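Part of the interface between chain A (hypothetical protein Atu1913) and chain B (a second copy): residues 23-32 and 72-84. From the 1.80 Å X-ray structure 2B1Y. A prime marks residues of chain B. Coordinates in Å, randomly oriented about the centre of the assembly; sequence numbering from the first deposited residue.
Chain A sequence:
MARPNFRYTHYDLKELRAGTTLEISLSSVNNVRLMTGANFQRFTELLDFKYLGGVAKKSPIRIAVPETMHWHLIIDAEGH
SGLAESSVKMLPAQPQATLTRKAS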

# COMPACT_ATOMS: atom_id res chain seq x y z
N GLU A 23 10.66 7.78 21.35
CA GLU A 23 9.93 8.99 21.60
C GLU A 23 9.94 9.89 20.35
O GLU A 23 10.99 10.42 19.94
CB GLU A 23 10.52 9.71 22.83
CG GLU A 23 9.76 11.01 23.16
CD GLU A 23 10.05 11.52 24.55
OE1 GLU A 23 11.11 12.13 24.74
OE2 GLU A 23 9.23 11.31 25.46
N ILE A 24 8.78 10.07 19.73
CA ILE A 24 8.76 10.65 18.39
C ILE A 24 8.04 11.99 18.40
O ILE A 24 6.90 12.04 18.90
CB ILE A 24 8.04 9.67 17.41
CG1 ILE A 24 8.73 8.29 17.43
CG2 ILE A 24 7.93 10.27 16.00
CD1 ILE A 24 7.80 7.19 17.04
N SER A 25 8.71 13.06 17.93
CA SER A 25 8.11 14.40 17.91
C SER A 25 7.73 14.73 16.47
O SER A 25 8.47 14.37 15.55
CB SER A 25 9.11 15.47 18.40
OG SER A 25 9.49 15.28 19.79
N LEU A 26 6.64 15.47 16.28
CA LEU A 26 6.18 15.86 14.94
C LEU A 26 5.63 17.23 14.97
O LEU A 26 5.04 17.60 15.97
CB LEU A 26 5.02 15.00 14.46
CG LEU A 26 5.22 13.53 14.37
CD1 LEU A 26 3.85 12.92 14.24
CD2 LEU A 26 6.01 13.28 13.15
N SER A 27 5.76 17.95 13.86
CA SER A 27 5.28 19.34 13.81
C SER A 27 3.79 19.46 13.46
O SER A 27 3.14 20.45 13.81
CB SER A 27 6.13 20.14 12.84
OG SER A 27 5.92 19.65 11.53
N SER A 28 3.26 18.47 12.74
CA SER A 28 1.85 18.50 12.28
C SER A 28 1.30 17.07 12.13
O SER A 28 2.07 16.09 12.18
CB SER A 28 1.74 19.26 10.95
OG SER A 28 2.68 18.75 10.03
N VAL A 29 -0.02 16.94 11.96
CA VAL A 29 -0.63 15.60 11.71
C VAL A 29 0.07 14.87 10.55
O VAL A 29 0.16 15.39 9.44
CB VAL A 29 -2.15 15.75 11.45
CG1 VAL A 29 -2.84 14.38 11.18
CG2 VAL A 29 -2.78 16.41 12.64
N ASN A 30 0.60 13.68 10.84
CA ASN A 30 1.24 12.80 9.86
C ASN A 30 1.15 11.37 10.34
O ASN A 30 0.69 11.11 11.46
CB ASN A 30 2.72 13.16 9.64
CG ASN A 30 2.97 13.95 8.37
OD1 ASN A 30 2.09 14.64 7.82
ND2 ASN A 30 4.20 13.88 7.90
N ASN A 31 1.57 10.44 9.50
CA ASN A 31 1.56 9.02 9.87
C ASN A 31 2.90 8.65 10.46
O ASN A 31 3.94 9.16 10.02
CB ASN A 31 1.34 8.14 8.64
CG ASN A 31 0.09 8.54 7.87
OD1 ASN A 31 -0.96 8.77 8.47
ND2 ASN A 31 0.20 8.66 6.57
N VAL A 32 2.87 7.75 11.43
CA VAL A 32 4.09 7.26 12.04
C VAL A 32 4.03 5.75 11.97
O VAL A 32 3.06 5.16 12.42
CB VAL A 32 4.16 7.72 13.53
CG1 VAL A 32 5.38 7.09 14.29
CG2 VAL A 32 4.23 9.21 13.61
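Chain B (72-84) HLIIDAEGHSGLA

Chain B lays strand 72-76 antiparallel against strand 30-32 of chain A, the axes 4.8 Å apart at closest and 169° between their directions. Asn31 and Asp76′ form the hydrogen-bonded pair: Asn31 N to Asp76′ O and Asp76′ N to Asn31 O are both 3.0 Å. Val32 and Ile75′ follow as the non-hydrogen-bonded pair, CA to CA 4.8 Å. Strand 23-26 runs nearly parallel to 72-76, crossing at -18° with the axes 10.2 Å apart, so side chains alone bridge that gap.

Beyond Asp76′ the chain leaves the strand through a type II turn, Ala77′ to His80′, with Gly79′ at phi/psi 78/8, where a CB would jam against the preceding carbonyl. The turn serves Asn31. With chi1 m, Asn31 uses both ends of its amide: Asn31 ND2 donates to Asp76′ OD2 at 2.8 Å and Glu78′ O at 2.9 Å, while Asn31 OD1 accepts from His80′ NE2 at 2.7 Å. Asp76′ takes chi1 p, and its OD2 also accepts from Glu78′ N at 2.9 Å, tying strand end to turn. His80′, chi1 m, points toward chain A, with Val29 O over one ring face.

On the Val32 face, Ile75′ (m, m) sets CD1 3.8 Å from Val32 CG2 and 3.9 Å from Ile24 CG2, while its CG2 meets Leu26 CD2 at 3.5 Å. Ala84′ CB packs 4.1 Å from Leu26 CD2.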

# COMPACT_ATOMS: atom_id res chain seq x y z
N HIS B 72 12.88 0.15 11.49
CA HIS B 72 12.87 1.34 10.65
C HIS B 72 11.67 2.19 11.07
O HIS B 72 10.65 1.63 11.34
CB HIS B 72 12.68 0.94 9.18
CG HIS B 72 13.83 0.15 8.63
ND1 HIS B 72 14.90 0.74 7.98
CD2 HIS B 72 14.13 -1.17 8.72
CE1 HIS B 72 15.76 -0.20 7.63
NE2 HIS B 72 15.34 -1.36 8.09
N LEU B 73 11.83 3.50 11.16
CA LEU B 73 10.72 4.36 11.54
C LEU B 73 10.45 5.26 10.35
O LEU B 73 11.38 5.95 9.86
CB LEU B 73 11.08 5.21 12.76
CG LEU B 73 9.98 6.21 13.14
CD1 LEU B 73 8.82 5.40 13.67
CD2 LEU B 73 10.51 7.19 14.14
N ILE B 74 9.20 5.27 9.91
CA ILE B 74 8.79 6.13 8.81
C ILE B 74 7.87 7.17 9.33
O ILE B 74 6.91 6.85 10.02
CB ILE B 74 8.05 5.32 7.71
CG1 ILE B 74 9.00 4.31 7.08
CG2 ILE B 74 7.38 6.26 6.66
CD1 ILE B 74 10.25 4.85 6.51
N ILE B 75 8.14 8.42 8.98
CA ILE B 75 7.17 9.51 9.14
C ILE B 75 6.72 9.88 7.74
O ILE B 75 7.55 10.12 6.87
CB ILE B 75 7.81 10.77 9.79
CG1 ILE B 75 8.52 10.37 11.11
CG2 ILE B 75 6.76 11.86 9.99
CD1 ILE B 75 7.63 9.76 12.12
N ASP B 76 5.41 9.92 7.49
CA ASP B 76 5.01 10.16 6.10
C ASP B 76 3.70 10.89 5.94
O ASP B 76 2.85 10.94 6.84
CB ASP B 76 4.97 8.83 5.32
CG ASP B 76 3.78 7.96 5.71
OD1 ASP B 76 3.93 7.07 6.56
OD2 ASP B 76 2.67 8.22 5.22
N ALA B 77 3.52 11.43 4.74
CA ALA B 77 2.40 12.29 4.45
C ALA B 77 1.31 11.59 3.63
O ALA B 77 0.50 12.27 3.00
CB ALA B 77 2.89 13.54 3.72
N GLU B 78 1.25 10.26 3.66
CA GLU B 78 0.17 9.60 2.92
C GLU B 78 -1.24 10.04 3.40
O GLU B 78 -1.57 9.88 4.55
CB GLU B 78 0.30 8.08 3.00
CG GLU B 78 -0.80 7.39 2.19
CD GLU B 78 -0.68 5.87 2.11
OE1 GLU B 78 -0.15 5.23 3.04
OE2 GLU B 78 -1.15 5.31 1.09
N GLY B 79 -2.06 10.61 2.52
CA GLY B 79 -3.36 11.12 2.92
C GLY B 79 -3.37 12.46 3.64
O GLY B 79 -4.42 12.89 4.15
N HIS B 80 -2.21 13.13 3.68
CA HIS B 80 -2.06 14.38 4.42
C HIS B 80 -1.51 15.45 3.44
O HIS B 80 -0.99 15.12 2.38
CB HIS B 80 -1.12 14.18 5.64
CG HIS B 80 -1.55 13.07 6.56
ND1 HIS B 80 -2.77 13.07 7.20
CD2 HIS B 80 -0.93 11.93 6.94
CE1 HIS B 80 -2.89 11.97 7.93
NE2 HIS B 80 -1.77 11.26 7.79
N SER B 81 -1.65 16.72 3.76
CA SER B 81 -1.29 17.74 2.75
C SER B 81 0.21 17.85 2.55
O SER B 81 0.66 18.12 1.42
CB SER B 81 -1.85 19.08 3.11
OG SER B 81 -1.21 19.52 4.29
N GLY B 82 0.97 17.63 3.63
CA GLY B 82 2.42 17.81 3.60
C GLY B 82 3.17 16.98 4.65
O GLY B 82 2.55 16.35 5.51
N LEU B 83 4.51 16.98 4.54
CA LEU B 83 5.37 16.19 5.43
C LEU B 83 5.74 16.97 6.69
O LEU B 83 6.27 18.09 6.62
CB LEU B 83 6.63 15.72 4.67
CG LEU B 83 7.61 14.85 5.47
CD1 LEU B 83 7.01 13.50 5.88
CD2 LEU B 83 8.96 14.66 4.70
N ALA B 84 5.44 16.37 7.84
CA ALA B 84 5.79 16.94 9.14
C ALA B 84 7.31 16.96 9.33
O ALA B 84 8.01 16.08 8.81
CB ALA B 84 5.13 16.08 10.30